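Local structure of HEPN domain-containing protein (Thermotoga maritima, 1O3U) at residues Q41-A46 with E122-F127. The protein is of unknown function but belongs to the HEPN family of small helical domains, some of whose members probably bind nucleotides. Numbering follows the deposited sequence.
Sequences QAAEKA and EKIIRF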
loop_
_atom_site.group_PDB
_atom_site.type_symbol
_atom_site.label_atom_id
_atom_site.label_comp_id
_atom_site.label_asym_id
_atom_site.label_seq_id
_atom_site.Cartn_x
_atom_site.Cartn_y
_atom_site.Cartn_z
ATOM N N GLN A 41 4.150 -1.727 -4.373
ATOM C CA GLN A 41 4.052 -1.119 -3.044
ATOM C C GLN A 41 5.052 -1.701 -2.027
ATOM O O GLN A 41 5.705 -0.949 -1.276
ATOM C CB GLN A 41 2.618 -1.214 -2.537
ATOM C CG GLN A 41 1.596 -0.515 -3.438
ATOM C CD GLN A 41 1.723 0.981 -3.346
ATOM O OE1 GLN A 41 1.900 1.528 -2.236
ATOM N NE2 GLN A 41 1.673 1.657 -4.494
ATOM N N ALA A 42 5.206 -3.021 -2.039
ATOM C CA ALA A 42 6.129 -3.712 -1.134
ATOM C C ALA A 42 7.553 -3.222 -1.393
ATOM O O ALA A 42 8.287 -2.937 -0.454
ATOM C CB ALA A 42 6.053 -5.167 -1.331
ATOM N N ALA A 43 7.932 -3.120 -2.671
ATOM C CA ALA A 43 9.315 -2.726 -3.023
ATOM C C ALA A 43 9.559 -1.256 -2.612
ATOM O O ALA A 43 10.592 -0.904 -2.047
ATOM C CB ALA A 43 9.549 -2.910 -4.491
ATOM N N GLU A 44 8.602 -0.404 -2.912
ATOM C CA GLU A 44 8.640 0.999 -2.469
ATOM C C GLU A 44 8.854 1.165 -0.967
ATOM O O GLU A 44 9.725 1.932 -0.500
ATOM C CB GLU A 44 7.336 1.699 -2.895
ATOM C CG GLU A 44 7.230 1.910 -4.370
ATOM C CD GLU A 44 6.003 2.703 -4.787
ATOM O OE1 GLU A 44 5.492 3.551 -3.969
ATOM O OE2 GLU A 44 5.607 2.497 -5.972
ATOM N N LYS A 45 8.053 0.458 -0.186
ATOM C CA LYS A 45 8.119 0.559 1.251
ATOM C C LYS A 45 9.477 0.041 1.775
ATOM O O LYS A 45 10.027 0.616 2.705
ATOM C CB LYS A 45 6.930 -0.149 1.902
ATOM C CG LYS A 45 5.577 0.563 1.670
ATOM C CD LYS A 45 4.466 -0.039 2.486
ATOM C CE LYS A 45 3.109 0.649 2.274
ATOM N NZ LYS A 45 2.203 -0.015 1.305
ATOM N N ALA A 46 10.013 -1.018 1.163
ATOM C CA ALA A 46 11.264 -1.638 1.610
ATOM C C ALA A 46 12.391 -0.597 1.445
ATOM O O ALA A 46 13.182 -0.360 2.354
ATOM C CB ALA A 46 11.580 -2.864 0.791
ATOM N N GLU A 122 10.246 -9.306 -3.437
ATOM C CA GLU A 122 10.913 -10.069 -2.425
ATOM C C GLU A 122 12.447 -9.918 -2.406
ATOM O O GLU A 122 13.043 -9.764 -1.336
ATOM C CB GLU A 122 10.519 -11.530 -2.543
ATOM C CG GLU A 122 11.020 -12.398 -1.392
ATOM C CD GLU A 122 10.150 -13.643 -1.241
ATOM O OE1 GLU A 122 9.765 -14.236 -2.280
ATOM O OE2 GLU A 122 9.804 -14.011 -0.114
ATOM N N LYS A 123 13.066 -9.956 -3.585
ATOM C CA LYS A 123 14.471 -9.713 -3.733
ATOM C C LYS A 123 14.886 -8.353 -3.202
ATOM O O LYS A 123 15.865 -8.225 -2.463
ATOM C CB LYS A 123 14.819 -9.879 -5.210
ATOM C CG LYS A 123 16.146 -10.282 -5.515
ATOM C CD LYS A 123 16.119 -10.957 -6.916
ATOM C CE LYS A 123 17.422 -11.462 -7.310
ATOM N NZ LYS A 123 17.555 -11.481 -8.783
ATOM N N ILE A 124 14.118 -7.321 -3.563
ATOM C CA ILE A 124 14.391 -5.988 -3.086
ATOM C C ILE A 124 14.235 -5.891 -1.567
ATOM O O ILE A 124 15.104 -5.274 -0.869
ATOM C CB ILE A 124 13.521 -4.963 -3.853
ATOM C CG1 ILE A 124 14.024 -4.836 -5.300
ATOM C CG2 ILE A 124 13.556 -3.593 -3.171
ATOM C CD1 ILE A 124 13.094 -4.047 -6.252
ATOM N N ILE A 125 13.146 -6.458 -1.042
ATOM C CA ILE A 125 12.955 -6.522 0.404
ATOM C C ILE A 125 14.166 -7.164 1.127
ATOM O O ILE A 125 14.659 -6.614 2.098
ATOM C CB ILE A 125 11.672 -7.241 0.758
ATOM C CG1 ILE A 125 10.471 -6.400 0.351
ATOM C CG2 ILE A 125 11.672 -7.639 2.258
ATOM C CD1 ILE A 125 9.123 -7.208 0.395
ATOM N N ARG A 126 14.649 -8.298 0.631
ATOM C CA ARG A 126 15.744 -9.032 1.255
ATOM C C ARG A 126 17.073 -8.256 1.122
ATOM O O ARG A 126 17.862 -8.211 2.054
ATOM C CB ARG A 126 15.845 -10.418 0.636
ATOM C CG ARG A 126 14.649 -11.319 1.008
ATOM C CD ARG A 126 14.696 -12.690 0.371
ATOM N NE ARG A 126 13.740 -13.597 0.989
ATOM C CZ ARG A 126 13.475 -14.812 0.546
ATOM N NH1 ARG A 126 14.094 -15.298 -0.514
ATOM N NH2 ARG A 126 12.603 -15.553 1.181
ATOM N N PHE A 127 17.266 -7.573 0.006
ATOM C CA PHE A 127 18.427 -6.674 -0.153
ATOM C C PHE A 127 18.421 -5.533 0.877
ATOM O O PHE A 127 19.464 -5.222 1.553
ATOM C CB PHE A 127 18.447 -6.070 -1.538
ATOM C CG PHE A 127 19.586 -5.112 -1.744
ATOM C CD1 PHE A 127 20.842 -5.563 -2.004
ATOM C CD2 PHE A 127 19.366 -3.739 -1.675
ATOM C CE1 PHE A 127 21.892 -4.649 -2.218
ATOM C CE2 PHE A 127 20.392 -2.852 -1.875
ATOM C CZ PHE A 127 21.650 -3.305 -2.142
#
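A42, A43 and A46 pack against I124 and I125 where helices 32-54 and 104-132 run side by side in the same direction, their local axes 8.6 Å apart and inclined by 14°. The backbones come nearest at A46 and I125, with the two CA atoms 5.3 Å apart. The methyl of A46 points at the other helix and meets it between the two isoleucines: its CB sits 3.7 Å from CG1 of I125 and a looser 4.5 Å from CG2 of I124. CD1 of I125 reaches back to A42, one turn before A46, and ends 4.1 Å from its CB. Short alanine side chains on the 32-54 side are consistent with the close axis spacing of these two long helices in the all-helical HEPN domain. I124 holds CG1 anti to its carbonyl carbon (chi1 -71°), and the extended branch brings CD1 alongside the methyl of A43, 4.1 Å from CB. L87 of helix 78-88 and V63 of helix 63-70 touch both A43 and I124, extending this apolar patch. No hydrogen bond links the two segments. NZ of K45 leads away from this contact, forming a salt bridge with D19 of helix 11-28 and a hydrogen bond with Q41 of the second subunit, so helix 32-54 also contributes to the dimer interface.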